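Local coordinates for mucus binding protein (Lactobacillus reuteri, PDB 3I57) that probably helps the bacterium adhere to mucus and, through this type 2 repeat, also binds immunoglobulins, at residues Gly107-Ala110 and Ala111-Gln114; Val125-Asp128 and Val129-Ile132; Pro158-Val162 and Val163-Ser167. All coordinates share one frame; numbering follows the deposited sequence.

Contact 1: residues Gly107-Ala110 and Ala111-Gln114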
loop_
_atom_site.group_PDB
_atom_site.type_symbol
_atom_site.label_atom_id
_atom_site.label_comp_id
_atom_site.label_asym_id
_atom_site.label_seq_id
_atom_site.Cartn_x
_atom_site.Cartn_y
_atom_site.Cartn_z
ATOM N N GLY A 107 -11.481 35.389 25.325
ATOM C CA GLY A 107 -10.530 34.373 24.952
ATOM C C GLY A 107 -9.912 33.731 26.161
ATOM O O GLY A 107 -9.080 32.820 26.025
ATOM N N THR A 108 -10.287 34.180 27.355
ATOM C CA THR A 108 -9.710 33.528 28.525
ATOM C C THR A 108 -10.372 32.160 28.716
ATOM O O THR A 108 -11.521 31.929 28.289
ATOM C CB THR A 108 -9.761 34.362 29.851
ATOM O OG1 THR A 108 -11.096 34.444 30.345
ATOM C CG2 THR A 108 -9.185 35.760 29.657
ATOM N N LYS A 109 -9.641 31.264 29.360
ATOM C CA LYS A 109 -10.046 29.875 29.443
ATOM C C LYS A 109 -11.139 29.631 30.481
ATOM O O LYS A 109 -11.043 30.085 31.621
ATOM C CB LYS A 109 -8.839 29.018 29.789
ATOM C CG LYS A 109 -9.153 27.539 29.763
ATOM C CD LYS A 109 -7.916 26.749 30.076
ATOM C CE LYS A 109 -7.808 25.534 29.180
ATOM N NZ LYS A 109 -6.541 24.835 29.530
ATOM N N ALA A 110 -12.168 28.888 30.090
ATOM C CA ALA A 110 -13.286 28.587 30.987
ATOM C C ALA A 110 -13.245 27.172 31.563
ATOM O O ALA A 110 -13.677 26.945 32.683
ATOM C CB ALA A 110 -14.608 28.834 30.263
ATOM N N ALA A 111 -12.741 26.218 30.788
ATOM C CA ALA A 111 -12.676 24.817 31.199
ATOM C C ALA A 111 -11.620 24.135 30.355
ATOM O O ALA A 111 -11.177 24.700 29.357
ATOM C CB ALA A 111 -14.034 24.135 30.992
ATOM N N GLU A 112 -11.207 22.936 30.742
ATOM C CA GLU A 112 -10.193 22.221 29.957
ATOM C C GLU A 112 -10.814 21.659 28.690
ATOM O O GLU A 112 -11.984 21.297 28.679
ATOM C CB GLU A 112 -9.545 21.091 30.762
ATOM C CG GLU A 112 -8.873 21.542 32.087
ATOM C CD GLU A 112 -7.982 22.766 31.914
ATOM O OE1 GLU A 112 -7.097 22.740 31.038
ATOM O OE2 GLU A 112 -8.179 23.769 32.642
ATOM N N ASP A 113 -10.017 21.613 27.628
ATOM C CA ASP A 113 -10.411 21.034 26.352
ATOM C C ASP A 113 -11.003 19.643 26.557
ATOM O O ASP A 113 -10.580 18.909 27.461
ATOM C CB ASP A 113 -9.168 20.844 25.473
ATOM C CG ASP A 113 -8.592 22.139 24.928
ATOM O OD1 ASP A 113 -9.173 23.230 25.150
ATOM O OD2 ASP A 113 -7.542 22.029 24.228
ATOM N N GLN A 114 -11.957 19.271 25.706
ATOM C CA GLN A 114 -12.358 17.875 25.557
ATOM C C GLN A 114 -12.022 17.460 24.141
ATOM O O GLN A 114 -12.031 18.286 23.232
ATOM C CB GLN A 114 -13.857 17.718 25.775
ATOM C CG GLN A 114 -14.237 17.776 27.225
ATOM C CD GLN A 114 -15.709 17.530 27.435
ATOM O OE1 GLN A 114 -16.423 18.412 27.909
ATOM N NE2 GLN A 114 -16.177 16.335 27.080
HETATM O O HOH W 1 -7.116 22.548 28.024
#
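Lys109 leaves the backbone with CG anti to its own N (chi1 -174°) and bends only at chi3, while Glu112 folds back through chi2 (-47°), and these two torsion patterns carry an ammonium and a carboxylate to each other around the corner that the chain turns at Ala111. The two side chains cross at about a right angle. Lys109 NZ donates to Glu112 OE1 over 2.6 Å, a short salt bridge that meets the oxygen on its syn side but 32° out of the carboxylate plane. On the way there the lysine's methylenes run past the backbone of the corner residue, with Lys109 CG 3.5 Å from Ala111 O.

A water extends the link to the backbone. It accepts from Lys109 NZ at 2.8 Å and from Asp113 N at 3.1 Å, and so joins the ammonium to the main chain near the start of the long strand. Asp113 OD1, for its part, is hydrogen-bonded to His101 of strand 93-104, the antiparallel partner of strand 112-127.

Both charged side chains are exposed, so solvent would be expected to screen their attraction. The pair is a solvent-exposed salt bridge between residues i and i+3 across a corner, in which one ammonium is shared between a carboxylate and a water.

Contact 2: residues Val125-Asp128 and Val129-Ile132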
loop_
_atom_site.group_PDB
_atom_site.type_symbol
_atom_site.label_atom_id
_atom_site.label_comp_id
_atom_site.label_asym_id
_atom_site.label_seq_id
_atom_site.Cartn_x
_atom_site.Cartn_y
_atom_site.Cartn_z
ATOM N N VAL A 125 -3.910 -3.725 -1.696
ATOM C CA VAL A 125 -3.407 -4.852 -2.447
ATOM C C VAL A 125 -1.892 -4.861 -2.259
ATOM O O VAL A 125 -1.198 -3.887 -2.611
ATOM C CB VAL A 125 -3.661 -4.647 -3.909
ATOM C CG1 VAL A 125 -2.945 -5.720 -4.721
ATOM C CG2 VAL A 125 -5.187 -4.616 -4.197
ATOM N N LEU A 126 -1.396 -5.974 -1.732
ATOM C CA LEU A 126 0.005 -6.126 -1.410
ATOM C C LEU A 126 0.721 -6.669 -2.639
ATOM O O LEU A 126 0.234 -7.576 -3.307
ATOM C CB LEU A 126 0.180 -7.090 -0.242
ATOM C CG LEU A 126 1.589 -7.597 -0.017
ATOM C CD1 LEU A 126 2.473 -6.483 0.531
ATOM C CD2 LEU A 126 1.527 -8.835 0.908
ATOM N N ASP A 127 1.847 -6.046 -2.953
ATOM C CA ASP A 127 2.734 -6.510 -4.014
ATOM C C ASP A 127 3.759 -7.395 -3.325
ATOM O O ASP A 127 4.556 -6.918 -2.530
ATOM C CB ASP A 127 3.391 -5.279 -4.636
ATOM C CG ASP A 127 4.397 -5.621 -5.758
ATOM O OD1 ASP A 127 5.039 -6.680 -5.687
ATOM O OD2 ASP A 127 4.565 -4.797 -6.681
ATOM N N ASP A 128 3.705 -8.690 -3.615
ATOM C CA ASP A 128 4.570 -9.650 -2.983
ATOM C C ASP A 128 6.051 -9.453 -3.313
ATOM O O ASP A 128 6.906 -9.929 -2.557
ATOM C CB ASP A 128 4.146 -11.062 -3.367
ATOM C CG ASP A 128 2.956 -11.569 -2.576
ATOM O OD1 ASP A 128 2.593 -11.006 -1.505
ATOM O OD2 ASP A 128 2.395 -12.580 -3.044
ATOM N N VAL A 129 6.368 -8.785 -4.427
ATOM C CA VAL A 129 7.792 -8.580 -4.782
ATOM C C VAL A 129 8.423 -7.478 -3.937
ATOM O O VAL A 129 9.551 -7.617 -3.451
ATOM C CB VAL A 129 7.977 -8.209 -6.251
ATOM C CG1 VAL A 129 9.421 -7.710 -6.490
ATOM C CG2 VAL A 129 7.662 -9.419 -7.142
ATOM N N THR A 130 7.686 -6.387 -3.771
ATOM C CA THR A 130 8.193 -5.214 -3.070
ATOM C C THR A 130 7.821 -5.176 -1.577
ATOM O O THR A 130 8.467 -4.460 -0.804
ATOM C CB THR A 130 7.713 -3.923 -3.726
ATOM O OG1 THR A 130 6.288 -3.854 -3.617
ATOM C CG2 THR A 130 8.109 -3.895 -5.226
ATOM N N GLY A 131 6.810 -5.932 -1.158
ATOM C CA GLY A 131 6.289 -5.798 0.215
ATOM C C GLY A 131 5.427 -4.571 0.485
ATOM O O GLY A 131 4.963 -4.351 1.611
ATOM N N ILE A 132 5.170 -3.797 -0.552
ATOM C CA ILE A 132 4.404 -2.553 -0.447
ATOM C C ILE A 132 2.927 -2.789 -0.721
ATOM O O ILE A 132 2.549 -3.473 -1.695
ATOM C CB ILE A 132 4.933 -1.491 -1.428
ATOM C CG1 ILE A 132 6.436 -1.263 -1.200
ATOM C CG2 ILE A 132 4.097 -0.163 -1.362
ATOM C CD1 ILE A 132 7.112 -0.349 -2.284
HETATM O O HOH W 2 4.874 -2.269 -5.151
#
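This is the loop of a beta hairpin joining the long strand 112-127 to the short antiparallel strand 133-135, with an alpha turn from Asp127 to Gly131 and a buried aspartate at its heart. The end-to-end directions of 125-128 and 129-132 lie 140° apart, and the reversal is closed by backbone and side-chain bonds together. Asp127 N donates to Ile132 O at 2.9 Å in a nearly straight bond (171°), while Gly131 N returns to Asp127 O at 2.8 Å, so both polar backbone atoms of Asp127 are used across the turn.

The side chain of the same residue holds the middle. A chi1 of 178° swings the Asp127 carboxylate away from its own N and over the turn, where OD1 accepts two amides: Val129 N at 2.8 Å, arriving nearly along the C-O axis, and Thr130 N at a longer 3.3 Å, from above the carboxylate plane. The first of these makes an Asx turn. Thr130 then begins an ST turn of its own, OG1 accepting from Ile132 N at 3.3 Å. A water connects this hydroxyl to Asp127 OD2, to which it donates. Leu126 CD1 lies against the Gly131 carbonyl, 3.5 Å from Gly131 O.

Beyond the turn, Asp127 OD2 is hydrogen-bonded to His75 of strand 67-80, whose backbone also bonds Leu126 (to Glu78) and Asp128 (to His76). Val125 bonds to Ala134 of strand 133-135, and Gly131 to Ala87, so the turn lies between strand 67-80, strand 133-135 and the loop that carries His84 to Asp88.

Contact 3: residues Pro158-Val162 and Val163-Ser167; sequences PSEAV and VKRSS
In the Muc B2-like domain, a beta-grasp-related part of the repeat, Glu160 meets Arg165 across the bend that leads into strand 162-168. The glutamate is extended throughout, its chi1 of -173° pointing CG away from the backbone N, and this lays it alongside the coming strand to face the arginine head-on. Its own carbonyl is held by Ser150 OG, and after it Ala161 pairs with Ser150 through the backbone. Val162 then touches the aliphatic end of Lys164, Val162 CG1 lying 3.8 Å from Lys164 CE.

The salt bridge that closes the bend is end-on and two-pronged. Arg165 NH1 donates to Glu160 OE1 at 2.9 Å and Arg165 NH2 to Glu160 OE2 at 2.8 Å, both bonds nearly straight, with the carboxylate and guanidinium planes only 22° apart. Val163 CG1 lies over one face of the guanidinium, toward its rim. Arg165 NH1 also donates to Lys164 O at 3.1 Å, a second bond that helps fix the group's rotation. A water completes the set, lying 2.6 Å from Glu160 OE1 and accepting from Lys164 N at 2.9 Å.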
loop_
_atom_site.group_PDB
_atom_site.type_symbol
_atom_site.label_atom_id
_atom_site.label_comp_id
_atom_site.label_asym_id
_atom_site.label_seq_id
_atom_site.Cartn_x
_atom_site.Cartn_y
_atom_site.Cartn_z
ATOM N N PRO A 158 -23.138 28.009 27.884
ATOM C CA PRO A 158 -22.271 27.782 26.729
ATOM C C PRO A 158 -22.981 28.092 25.399
ATOM O O PRO A 158 -24.201 27.950 25.306
ATOM C CB PRO A 158 -21.950 26.297 26.848
ATOM C CG PRO A 158 -23.221 25.695 27.440
ATOM C CD PRO A 158 -23.730 26.765 28.401
ATOM N N SER A 159 -22.223 28.480 24.382
ATOM C CA SER A 159 -22.749 28.787 23.073
ATOM C C SER A 159 -23.303 27.534 22.406
ATOM O O SER A 159 -24.204 27.616 21.574
ATOM C CB SER A 159 -21.658 29.380 22.193
ATOM O OG SER A 159 -20.516 28.547 22.204
ATOM N N GLU A 160 -22.773 26.378 22.776
ATOM C CA GLU A 160 -23.285 25.118 22.251
ATOM C C GLU A 160 -23.222 24.104 23.364
ATOM O O GLU A 160 -22.153 23.860 23.945
ATOM C CB GLU A 160 -22.473 24.644 21.031
ATOM C CG GLU A 160 -23.087 23.415 20.353
ATOM C CD GLU A 160 -22.388 23.092 19.035
ATOM O OE1 GLU A 160 -22.809 22.133 18.351
ATOM O OE2 GLU A 160 -21.409 23.785 18.711
ATOM N N ALA A 161 -24.376 23.549 23.701
ATOM C CA ALA A 161 -24.473 22.697 24.857
ATOM C C ALA A 161 -23.834 21.331 24.652
ATOM O O ALA A 161 -23.188 20.810 25.551
ATOM C CB ALA A 161 -25.948 22.561 25.321
ATOM N N VAL A 162 -24.019 20.770 23.458
ATOM C CA VAL A 162 -23.476 19.469 23.119
ATOM C C VAL A 162 -22.887 19.595 21.727
ATOM O O VAL A 162 -23.580 19.992 20.791
ATOM C CB VAL A 162 -24.563 18.364 23.163
ATOM C CG1 VAL A 162 -24.054 17.080 22.586
ATOM C CG2 VAL A 162 -24.985 18.116 24.616
ATOM N N VAL A 163 -21.593 19.306 21.609
ATOM C CA VAL A 163 -20.906 19.435 20.323
ATOM C C VAL A 163 -20.852 18.087 19.614
ATOM O O VAL A 163 -20.238 17.154 20.105
ATOM C CB VAL A 163 -19.491 19.993 20.534
ATOM C CG1 VAL A 163 -18.721 20.015 19.240
ATOM C CG2 VAL A 163 -19.594 21.392 21.130
ATOM N N LYS A 164 -21.548 18.006 18.489
ATOM C CA LYS A 164 -21.574 16.833 17.630
ATOM C C LYS A 164 -21.039 17.224 16.270
ATOM O O LYS A 164 -21.597 18.086 15.577
ATOM C CB LYS A 164 -23.011 16.314 17.490
ATOM C CG LYS A 164 -23.634 15.876 18.835
ATOM C CD LYS A 164 -25.042 15.326 18.603
ATOM C CE LYS A 164 -25.743 14.965 19.909
ATOM N NZ LYS A 164 -26.868 15.893 20.239
ATOM N N ARG A 165 -19.925 16.622 15.886
ATOM C CA ARG A 165 -19.366 16.908 14.554
ATOM C C ARG A 165 -18.878 15.611 13.931
ATOM O O ARG A 165 -18.781 14.596 14.612
ATOM C CB ARG A 165 -18.160 17.855 14.668
ATOM C CG ARG A 165 -18.453 19.221 15.308
ATOM C CD ARG A 165 -19.273 20.126 14.368
ATOM N NE ARG A 165 -19.294 21.485 14.908
ATOM C CZ ARG A 165 -20.129 21.883 15.872
ATOM N NH1 ARG A 165 -21.036 21.046 16.352
ATOM N NH2 ARG A 165 -20.061 23.120 16.350
ATOM N N SER A 166 -18.531 15.676 12.650
ATOM C CA SER A 166 -18.040 14.525 11.899
ATOM C C SER A 166 -16.837 14.965 11.100
ATOM O O SER A 166 -16.641 16.167 10.865
ATOM C CB SER A 166 -19.110 14.045 10.921
ATOM O OG SER A 166 -20.142 13.441 11.684
ATOM N N SER A 167 -16.029 13.997 10.676
ATOM C CA SER A 167 -14.957 14.287 9.719
ATOM C C SER A 167 -15.138 13.442 8.455
ATOM O O SER A 167 -15.588 12.294 8.515
ATOM C CB SER A 167 -13.567 13.998 10.294
ATOM O OG SER A 167 -13.144 14.974 11.247
HETATM O O HOH W 3 -23.763 19.769 17.715
#

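In the fold
The three contacts follow one another along the chain, all within the Muc B2-like domain, and all are local. Contacts 1 and 2 stand near the two ends of strand 112-127, their centres 47 Å apart. Contact 3 returns toward the end occupied by contact 1, with centres about 15 Å apart and nearest atoms about 8 Å, and lies about 43 Å from contact 2 centre to centre. Strand 93-104 borders contacts 1 and 3, whereas strand 67-80, which pairs with 2-10 as well as 112-127, links contact 2 to the N-terminal part of the chain. In this elongated repeat each bend is held by local bonds, in contact 2 backbone as well as side-chain.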